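PDB 6A7T: N-acetylglucosamine-specific lectin from Saxidomus purpuratus, which probably serves as a carbohydrate-binding lectin of the C-type family, specific for N-acetylglucosamine and able to recognise its sugar without calcium. Local coordinates for residues C38-E43 with K52-S57; S79-F84 with I133-N138. One frame throughout, in Å; residues are numbered along the deposited sequence.

Interaction 1: C38-E43 with K52-S57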
ATOM      1  N   CYS A  38       3.357  -6.327  -2.330  1.00  8.72           N
ATOM      2  CA  CYS A  38       2.980  -7.738  -2.226  1.00  8.25           C
ATOM      3  C   CYS A  38       4.011  -8.476  -1.351  1.00  7.83           C
ATOM      4  O   CYS A  38       5.193  -8.237  -1.433  1.00  8.51           O
ATOM      5  CB  CYS A  38       2.879  -8.382  -3.591  1.00  8.47           C
ATOM      6  SG  CYS A  38       1.584  -7.656  -4.633  1.00 11.34           S
ATOM      7  N   TYR A  39       3.503  -9.368  -0.510  1.00  7.64           N
ATOM      8  CA  TYR A  39       4.301 -10.124   0.446  1.00  7.93           C
ATOM      9  C   TYR A  39       4.103 -11.626   0.261  1.00  7.87           C
ATOM     10  O   TYR A  39       2.971 -12.119   0.118  1.00  8.03           O
ATOM     11  CB  TYR A  39       3.875  -9.780   1.860  1.00  7.66           C
ATOM     12  CG  TYR A  39       4.027  -8.322   2.223  1.00  7.88           C
ATOM     13  CD1 TYR A  39       3.093  -7.375   1.814  1.00  7.99           C
ATOM     14  CD2 TYR A  39       5.104  -7.879   2.973  1.00  8.25           C
ATOM     15  CE1 TYR A  39       3.248  -6.020   2.107  1.00  8.53           C
ATOM     16  CE2 TYR A  39       5.214  -6.556   3.359  1.00  9.18           C
ATOM     17  CZ  TYR A  39       4.319  -5.614   2.877  1.00  9.05           C
ATOM     18  OH  TYR A  39       4.494  -4.317   3.277  1.00 10.69           O
ATOM     19  N   LEU A  40       5.226 -12.352   0.460  1.00  7.47           N
ATOM     20  CA  LEU A  40       5.221 -13.809   0.495  1.00  8.42           C
ATOM     21  C   LEU A  40       5.748 -14.251   1.853  1.00  8.18           C
ATOM     22  O   LEU A  40       6.896 -13.943   2.187  1.00  8.37           O
ATOM     23  CB  LEU A  40       6.138 -14.332  -0.617  1.00  8.73           C
ATOM     24  CG  LEU A  40       6.246 -15.870  -0.692  1.00  9.85           C
ATOM     25  CD1 LEU A  40       4.925 -16.501  -1.028  1.00 12.22           C
ATOM     26  CD2 LEU A  40       7.282 -16.291  -1.702  1.00 11.30           C
ATOM     27  N   PHE A  41       4.910 -14.968   2.609  1.00  9.22           N
ATOM     28  CA  PHE A  41       5.284 -15.593   3.856  1.00  9.30           C
ATOM     29  C   PHE A  41       5.704 -17.020   3.522  1.00  9.55           C
ATOM     30  O   PHE A  41       4.845 -17.916   3.436  1.00 12.24           O
ATOM     31  CB  PHE A  41       4.127 -15.460   4.851  1.00  9.31           C
ATOM     32  CG  PHE A  41       3.796 -14.031   5.196  1.00  9.74           C
ATOM     33  CD1 PHE A  41       2.986 -13.267   4.359  1.00  8.83           C
ATOM     34  CD2 PHE A  41       4.251 -13.442   6.381  1.00  9.07           C
ATOM     35  CE1 PHE A  41       2.653 -11.956   4.686  1.00  9.85           C
ATOM     36  CE2 PHE A  41       3.940 -12.129   6.685  1.00  9.69           C
ATOM     37  CZ  PHE A  41       3.133 -11.390   5.850  1.00  9.81           C
ATOM     38  N   ASP A  42       6.972 -17.159   3.168  1.00  9.77           N
ATOM     39  CA  ASP A  42       7.441 -18.416   2.601  1.00 10.97           C
ATOM     40  C   ASP A  42       7.846 -19.381   3.721  1.00 12.28           C
ATOM     41  O   ASP A  42       8.636 -19.027   4.586  1.00 13.35           O
ATOM     42  CB  ASP A  42       8.571 -18.205   1.606  1.00 11.69           C
ATOM     43  CG  ASP A  42       8.755 -19.449   0.734  1.00 12.70           C
ATOM     44  OD1 ASP A  42       7.963 -19.651  -0.230  1.00 17.48           O
ATOM     45  OD2 ASP A  42       9.618 -20.247   1.056  1.00 14.11           O
ATOM     46  N   GLU A  43       7.337 -20.613   3.647  1.00 13.07           N
ATOM     47  CA  GLU A  43       7.479 -21.548   4.744  1.00 15.19           C
ATOM     48  C   GLU A  43       8.622 -22.533   4.520  1.00 14.20           C
ATOM     49  O   GLU A  43       8.855 -23.418   5.380  1.00 16.72           O
ATOM     50  CB  GLU A  43       6.147 -22.243   4.945  1.00 18.08           C
ATOM     51  CG  GLU A  43       5.093 -21.257   5.398  1.00 20.89           C
ATOM     52  CD  GLU A  43       3.818 -21.901   5.878  1.00 25.78           C
ATOM     53  OE1 GLU A  43       3.588 -23.074   5.483  1.00 27.78           O
ATOM     54  OE2 GLU A  43       3.092 -21.239   6.648  1.00 26.93           O
ATOM     55  N   LYS A  52      17.625 -14.359   1.704  1.00  6.61           N
ATOM     56  CA  LYS A  52      17.850 -13.122   0.952  1.00  7.08           C
ATOM     57  C   LYS A  52      17.914 -13.416  -0.556  1.00  6.96           C
ATOM     58  O   LYS A  52      17.249 -12.748  -1.357  1.00  6.32           O
ATOM     59  CB  LYS A  52      19.118 -12.449   1.448  1.00  8.16           C
ATOM     60  CG  LYS A  52      19.475 -11.105   0.831  1.00  9.82           C
ATOM     61  CD  LYS A  52      20.705 -10.546   1.470  1.00 12.73           C
ATOM     62  CE  LYS A  52      20.970  -9.149   1.018  1.00 15.92           C
ATOM     63  NZ  LYS A  52      21.469  -9.168  -0.366  1.00 19.31           N
ATOM     64  N   THR A  53      18.703 -14.422  -0.917  1.00  7.89           N
ATOM     65  CA  THR A  53      18.839 -14.903  -2.284  1.00  9.17           C
ATOM     66  C   THR A  53      17.491 -15.318  -2.863  1.00  8.89           C
ATOM     67  O   THR A  53      17.141 -15.001  -4.031  1.00  9.91           O
ATOM     68  CB  THR A  53      19.849 -16.061  -2.333  1.00 10.51           C
ATOM     69  OG1 THR A  53      21.077 -15.449  -1.956  1.00 13.69           O
ATOM     70  CG2 THR A  53      19.967 -16.636  -3.728  1.00 13.51           C
ATOM     71  N   PHE A  54      16.716 -16.031  -2.072  1.00  7.92           N
ATOM     72  CA  PHE A  54      15.458 -16.543  -2.519  1.00  7.44           C
ATOM     73  C   PHE A  54      14.506 -15.396  -2.824  1.00  7.62           C
ATOM     74  O   PHE A  54      13.904 -15.387  -3.884  1.00  7.63           O
ATOM     75  CB  PHE A  54      14.817 -17.471  -1.495  1.00  8.46           C
ATOM     76  CG  PHE A  54      13.408 -17.817  -1.859  1.00  8.48           C
ATOM     77  CD1 PHE A  54      13.151 -18.602  -2.976  1.00  9.81           C
ATOM     78  CD2 PHE A  54      12.343 -17.302  -1.145  1.00  8.67           C
ATOM     79  CE1 PHE A  54      11.843 -18.885  -3.343  1.00 10.24           C
ATOM     80  CE2 PHE A  54      11.033 -17.583  -1.527  1.00  9.53           C
ATOM     81  CZ  PHE A  54      10.787 -18.399  -2.603  1.00 10.28           C
ATOM     82  N   CYS A  55      14.406 -14.416  -1.927  1.00  6.55           N
ATOM     83  CA  CYS A  55      13.522 -13.297  -2.213  1.00  6.92           C
ATOM     84  C   CYS A  55      13.963 -12.598  -3.509  1.00  7.15           C
ATOM     85  O   CYS A  55      13.114 -12.220  -4.290  1.00  6.35           O
ATOM     86  CB  CYS A  55      13.445 -12.340  -1.034  1.00  7.32           C
ATOM     87  SG  CYS A  55      12.621 -13.050   0.395  1.00  7.94           S
ATOM     88  N   GLU A  56      15.289 -12.407  -3.723  1.00  7.26           N
ATOM     89  CA  GLU A  56      15.820 -11.808  -4.956  1.00  9.10           C
ATOM     90  C   GLU A  56      15.348 -12.597  -6.177  1.00  8.92           C
ATOM     91  O   GLU A  56      14.957 -11.979  -7.208  1.00 11.03           O
ATOM     92  CB  GLU A  56      17.340 -11.748  -4.891  1.00  9.84           C
ATOM     93  CG  GLU A  56      17.849 -10.701  -3.899  1.00 12.90           C
ATOM     94  CD  GLU A  56      19.329 -10.803  -3.508  1.00 15.10           C
ATOM     95  OE1 GLU A  56      20.057 -11.671  -4.062  1.00 19.04           O
ATOM     96  OE2 GLU A  56      19.748 -10.026  -2.665  1.00 18.01           O
ATOM     97  N   SER A  57      15.376 -13.933  -6.082  1.00  9.66           N
ATOM     98  CA  SER A  57      14.975 -14.830  -7.179  1.00  9.58           C
ATOM     99  C   SER A  57      13.496 -14.597  -7.532  1.00  9.85           C
ATOM    100  O   SER A  57      13.115 -14.884  -8.698  1.00 12.13           O
ATOM    101  CB  SER A  57      15.236 -16.265  -6.828  1.00  9.44           C
ATOM    102  OG  SER A  57      14.184 -16.841  -6.087  1.00 11.00           O
TER
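In this C-type lectin domain the first helix, 48-57, packs across one face of the sheet that holds strand 37-43, and F54 bridges the gap by reaching L40 and D42. Two residues apart on an extended strand, L40 and D42 both direct their CB atoms at the helix. F54 has CG anti to its backbone N (chi1 170°), which extends the ring away from the helix and brings its far end, CE2 and CZ, to the strand. L40 meets that end at the ring edge, near the ring plane, with CD2 4.0 Å from CE2 of F54; the branched leucine presents a methyl there, an apolar tip that suits an aromatic rim. D42 comes in obliquely: its CG lies 3.7 Å from CE2 of F54, and the carboxylate and ring planes are 43° apart. The charge of D42 is probably balanced by R46, which forms a salt bridge with OD2 and also makes a cation-pi contact with F54; OD2 accepts a hydrogen bond from the backbone N of T44 as well. OG of S57 donates to O of F54 at 2.7 Å, on a lone pair in the carbonyl plane. Next to F54, C55 is disulfide-bonded to C152 of strand 148-154, a neighbour of strand 37-43 in the sheet. A helix flanking the sheet and tied by a disulfide to the last strand is characteristic of the C-type lectin fold.

Interaction 2: S79-F84 with I133-N138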
ATOM      1  N   SER A  79       1.224 -14.260  13.460  1.00 13.19           N
ATOM      2  CA  SER A  79       0.634 -14.617  14.787  1.00 14.56           C
ATOM      3  C   SER A  79      -0.561 -15.567  14.616  1.00 16.43           C
ATOM      4  O   SER A  79      -0.978 -16.202  15.607  1.00 18.95           O
ATOM      5  CB  SER A  79       0.247 -13.403  15.569  1.00 14.76           C
ATOM      6  OG  SER A  79      -0.913 -12.798  15.013  1.00 15.75           O
ATOM      7  N   ALA A  80      -1.093 -15.688  13.399  1.00 17.34           N
ATOM      8  CA  ALA A  80      -2.313 -16.529  13.138  1.00 17.27           C
ATOM      9  C   ALA A  80      -1.941 -17.999  12.876  1.00 19.64           C
ATOM     10  O   ALA A  80      -2.849 -18.826  12.643  1.00 22.96           O
ATOM     11  CB  ALA A  80      -3.089 -15.974  11.964  1.00 20.11           C
ATOM     12  N   GLN A  81      -0.647 -18.340  12.830  1.00 15.92           N
ATOM     13  CA  GLN A  81      -0.171 -19.702  12.712  1.00 16.21           C
ATOM     14  C   GLN A  81       0.677 -19.998  13.955  1.00 17.34           C
ATOM     15  O   GLN A  81       1.044 -19.050  14.723  1.00 18.52           O
ATOM     16  CB  GLN A  81       0.596 -19.965  11.408  1.00 15.35           C
ATOM     17  CG  GLN A  81       1.841 -19.109  11.200  1.00 14.55           C
ATOM     18  CD  GLN A  81       3.024 -19.651  11.962  1.00 15.56           C
ATOM     19  OE1 GLN A  81       3.434 -20.790  11.772  1.00 15.15           O
ATOM     20  NE2 GLN A  81       3.603 -18.825  12.804  1.00 14.67           N
ATOM     21  N   SER A  82       0.978 -21.284  14.170  1.00 20.13           N
ATOM     22  CA  SER A  82       1.825 -21.693  15.316  1.00 21.88           C
ATOM     23  C   SER A  82       2.843 -22.789  14.949  1.00 21.92           C
ATOM     24  O   SER A  82       3.474 -23.322  15.828  1.00 26.41           O
ATOM     25  CB  SER A  82       0.974 -22.115  16.490  1.00 27.50           C
ATOM     26  OG  SER A  82       0.209 -23.251  16.120  1.00 31.06           O
ATOM     27  N   ALA A  83       3.050 -23.092  13.667  1.00 22.30           N
ATOM     28  CA  ALA A  83       4.104 -24.041  13.253  1.00 20.09           C
ATOM     29  C   ALA A  83       5.486 -23.415  13.443  1.00 17.91           C
ATOM     30  O   ALA A  83       6.453 -24.086  13.781  1.00 18.62           O
ATOM     31  CB  ALA A  83       3.941 -24.437  11.817  1.00 20.84           C
ATOM     32  N   PHE A  84       5.581 -22.117  13.133  1.00 14.76           N
ATOM     33  CA  PHE A  84       6.866 -21.421  13.141  1.00 13.31           C
ATOM     34  C   PHE A  84       6.893 -20.351  14.223  1.00 13.00           C
ATOM     35  O   PHE A  84       5.919 -19.626  14.406  1.00 13.31           O
ATOM     36  CB  PHE A  84       7.110 -20.749  11.787  1.00 12.99           C
ATOM     37  CG  PHE A  84       7.199 -21.727  10.655  1.00 13.17           C
ATOM     38  CD1 PHE A  84       8.246 -22.625  10.568  1.00 14.12           C
ATOM     39  CD2 PHE A  84       6.190 -21.797   9.720  1.00 14.50           C
ATOM     40  CE1 PHE A  84       8.330 -23.539   9.539  1.00 14.89           C
ATOM     41  CE2 PHE A  84       6.236 -22.746   8.718  1.00 16.92           C
ATOM     42  CZ  PHE A  84       7.304 -23.613   8.626  1.00 16.78           C
ATOM     43  N   ILE A 133       9.584 -11.831  23.966  1.00 18.52           N
ATOM     44  CA  ILE A 133       9.536 -11.301  22.601  1.00 18.34           C
ATOM     45  C   ILE A 133       8.265 -11.881  21.942  1.00 15.94           C
ATOM     46  O   ILE A 133       8.193 -13.088  21.685  1.00 15.52           O
ATOM     47  CB  ILE A 133      10.846 -11.656  21.870  1.00 19.70           C
ATOM     48  CG1 ILE A 133      12.048 -11.043  22.596  1.00 22.60           C
ATOM     49  CG2 ILE A 133      10.814 -11.278  20.408  1.00 20.65           C
ATOM     50  CD1 ILE A 133      13.409 -11.462  22.073  1.00 24.55           C
ATOM     51  N   VAL A 134       7.273 -11.018  21.718  1.00 15.60           N
ATOM     52  CA  VAL A 134       5.950 -11.428  21.227  1.00 16.34           C
ATOM     53  C   VAL A 134       5.761 -10.930  19.789  1.00 16.44           C
ATOM     54  O   VAL A 134       5.156  -9.877  19.576  1.00 15.74           O
ATOM     55  CB  VAL A 134       4.846 -10.902  22.163  1.00 20.04           C
ATOM     56  CG1 VAL A 134       3.473 -11.429  21.790  1.00 20.90           C
ATOM     57  CG2 VAL A 134       5.182 -11.244  23.592  1.00 20.99           C
ATOM     58  N   TRP A 135       6.277 -11.702  18.815  1.00 14.58           N
ATOM     59  CA  TRP A 135       6.244 -11.299  17.430  1.00 14.28           C
ATOM     60  C   TRP A 135       6.858  -9.901  17.267  1.00 12.86           C
ATOM     61  O   TRP A 135       6.267  -8.969  16.789  1.00 11.91           O
ATOM     62  CB  TRP A 135       4.843 -11.450  16.820  1.00 14.70           C
ATOM     63  CG  TRP A 135       4.435 -12.879  16.645  1.00 15.69           C
ATOM     64  CD1 TRP A 135       3.314 -13.463  17.172  1.00 16.60           C
ATOM     65  CD2 TRP A 135       5.145 -13.922  15.960  1.00 15.77           C
ATOM     66  NE1 TRP A 135       3.256 -14.775  16.801  1.00 19.32           N
ATOM     67  CE2 TRP A 135       4.369 -15.097  16.084  1.00 16.09           C
ATOM     68  CE3 TRP A 135       6.340 -13.984  15.225  1.00 14.89           C
ATOM     69  CZ2 TRP A 135       4.732 -16.295  15.477  1.00 15.43           C
ATOM     70  CZ3 TRP A 135       6.717 -15.182  14.664  1.00 16.11           C
ATOM     71  CH2 TRP A 135       5.945 -16.336  14.829  1.00 15.51           C
ATOM     72  N   GLN A 136       8.118  -9.804  17.716  1.00 14.17           N
ATOM     73  CA  GLN A 136       8.928  -8.591  17.628  1.00 14.19           C
ATOM     74  C   GLN A 136      10.302  -9.018  17.108  1.00 12.00           C
ATOM     75  O   GLN A 136      10.643 -10.226  17.065  1.00 13.87           O
ATOM     76  CB  GLN A 136       9.002  -7.918  19.003  1.00 17.98           C
ATOM     77  CG  GLN A 136       7.689  -7.302  19.446  1.00 17.92           C
ATOM     78  CD  GLN A 136       7.743  -6.960  20.918  1.00 19.75           C
ATOM     79  OE1 GLN A 136       7.994  -7.801  21.780  1.00 23.09           O
ATOM     80  NE2 GLN A 136       7.584  -5.693  21.179  1.00 18.96           N
ATOM     81  N   TRP A 137      11.147  -8.042  16.824  1.00 12.78           N
ATOM     82  CA  TRP A 137      12.431  -8.381  16.188  1.00 13.07           C
ATOM     83  C   TRP A 137      13.467  -8.897  17.195  1.00 14.83           C
ATOM     84  O   TRP A 137      13.502  -8.436  18.339  1.00 15.45           O
ATOM     85  CB  TRP A 137      12.997  -7.201  15.392  1.00 12.51           C
ATOM     86  CG  TRP A 137      12.059  -6.469  14.519  1.00 12.25           C
ATOM     87  CD1 TRP A 137      10.985  -6.962  13.839  1.00 11.32           C
ATOM     88  CD2 TRP A 137      12.175  -5.097  14.150  1.00 11.19           C
ATOM     89  NE1 TRP A 137      10.393  -5.975  13.145  1.00 11.82           N
ATOM     90  CE2 TRP A 137      11.097  -4.807  13.315  1.00 11.57           C
ATOM     91  CE3 TRP A 137      13.053  -4.061  14.497  1.00 11.85           C
ATOM     92  CZ2 TRP A 137      10.864  -3.552  12.782  1.00 12.80           C
ATOM     93  CZ3 TRP A 137      12.786  -2.803  14.011  1.00 12.03           C
ATOM     94  CH2 TRP A 137      11.761  -2.553  13.125  1.00 13.17           C
ATOM     95  N   ASN A 138      14.274  -9.900  16.789  1.00 13.95           N
ATOM     96  CA  ASN A 138      15.393 -10.448  17.540  1.00 13.95           C
ATOM     97  C   ASN A 138      16.604 -10.529  16.592  1.00 14.56           C
ATOM     98  O   ASN A 138      16.426 -10.637  15.351  1.00 14.81           O
ATOM     99  CB  ASN A 138      15.152 -11.871  18.031  1.00 14.59           C
ATOM    100  CG  ASN A 138      16.239 -12.359  18.942  1.00 16.55           C
ATOM    101  OD1 ASN A 138      16.691 -11.579  19.757  1.00 18.45           O
ATOM    102  ND2 ASN A 138      16.663 -13.609  18.789  1.00 18.88           N
TER
HETATM  103  O   HOH W   1       1.004 -16.484  17.978  1.00 28.38           O
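A chi1 of -70° sets CG of W135 anti to its carbonyl carbon, and the indole extends from the turn before strand 136-140 to the loop that follows helix 68-78 in this C-type lectin domain. Q81 is bent at chi2 (81°), which curls its amide back to F84. There OE1 of Q81 accepts the backbone N-H of F84 at 2.9 Å, while NE2 of Q81 donates to O of F84 in a nearly straight bond (176°). Glutamine suits the place because one amide offers both a donor and an acceptor, and the pair fixes its rotation; NE2 also bonds to O of I78. NE2 of Q81 comes obliquely to the six-membered ring, 3.8 Å from CZ2 of W135, with the two side chains crossing at about a right angle. In the indole plane, O of F84 sits at the ring edge, 3.3 Å from CH2 of W135. S79 places its backbone N over one face of the indole, toward the rim; its CA is 3.3 Å from NE1 of W135 and its CB 3.5 Å from CD1, a closeness that a small side chain permits. OG of S79 bonds to O of R75. Opposite L128 the chain forms a G1 beta bulge from W135 and Q136. The indole N-H is satisfied by a water, which accepts from NE1 of W135 and donates to O of S79, each at 3.1 Å.

How the interactions relate
From the N terminus, strand 37-43 follows strand 32-34, and interaction 1 closes a short loop when helix 48-57 folds back on it. The chain then passes through strand 61-62 and helix 68-78 into the loop 79-84, where interaction 2 opens; it closes only at 133-138, after strands 86-94, 99-102 and 124-130. The two contacts therefore follow in series, neither nested nor crossed. Interaction 1 ties the first helix to the sheet of strands 32-34, 37-43, 148-154 and 61-62, whereas interaction 2 joins the end of helix 68-78 to the edge of the other sheet. Their centres are about 18 Å apart, yet they touch where O of E43 packs 3.6 Å from CZ of F84.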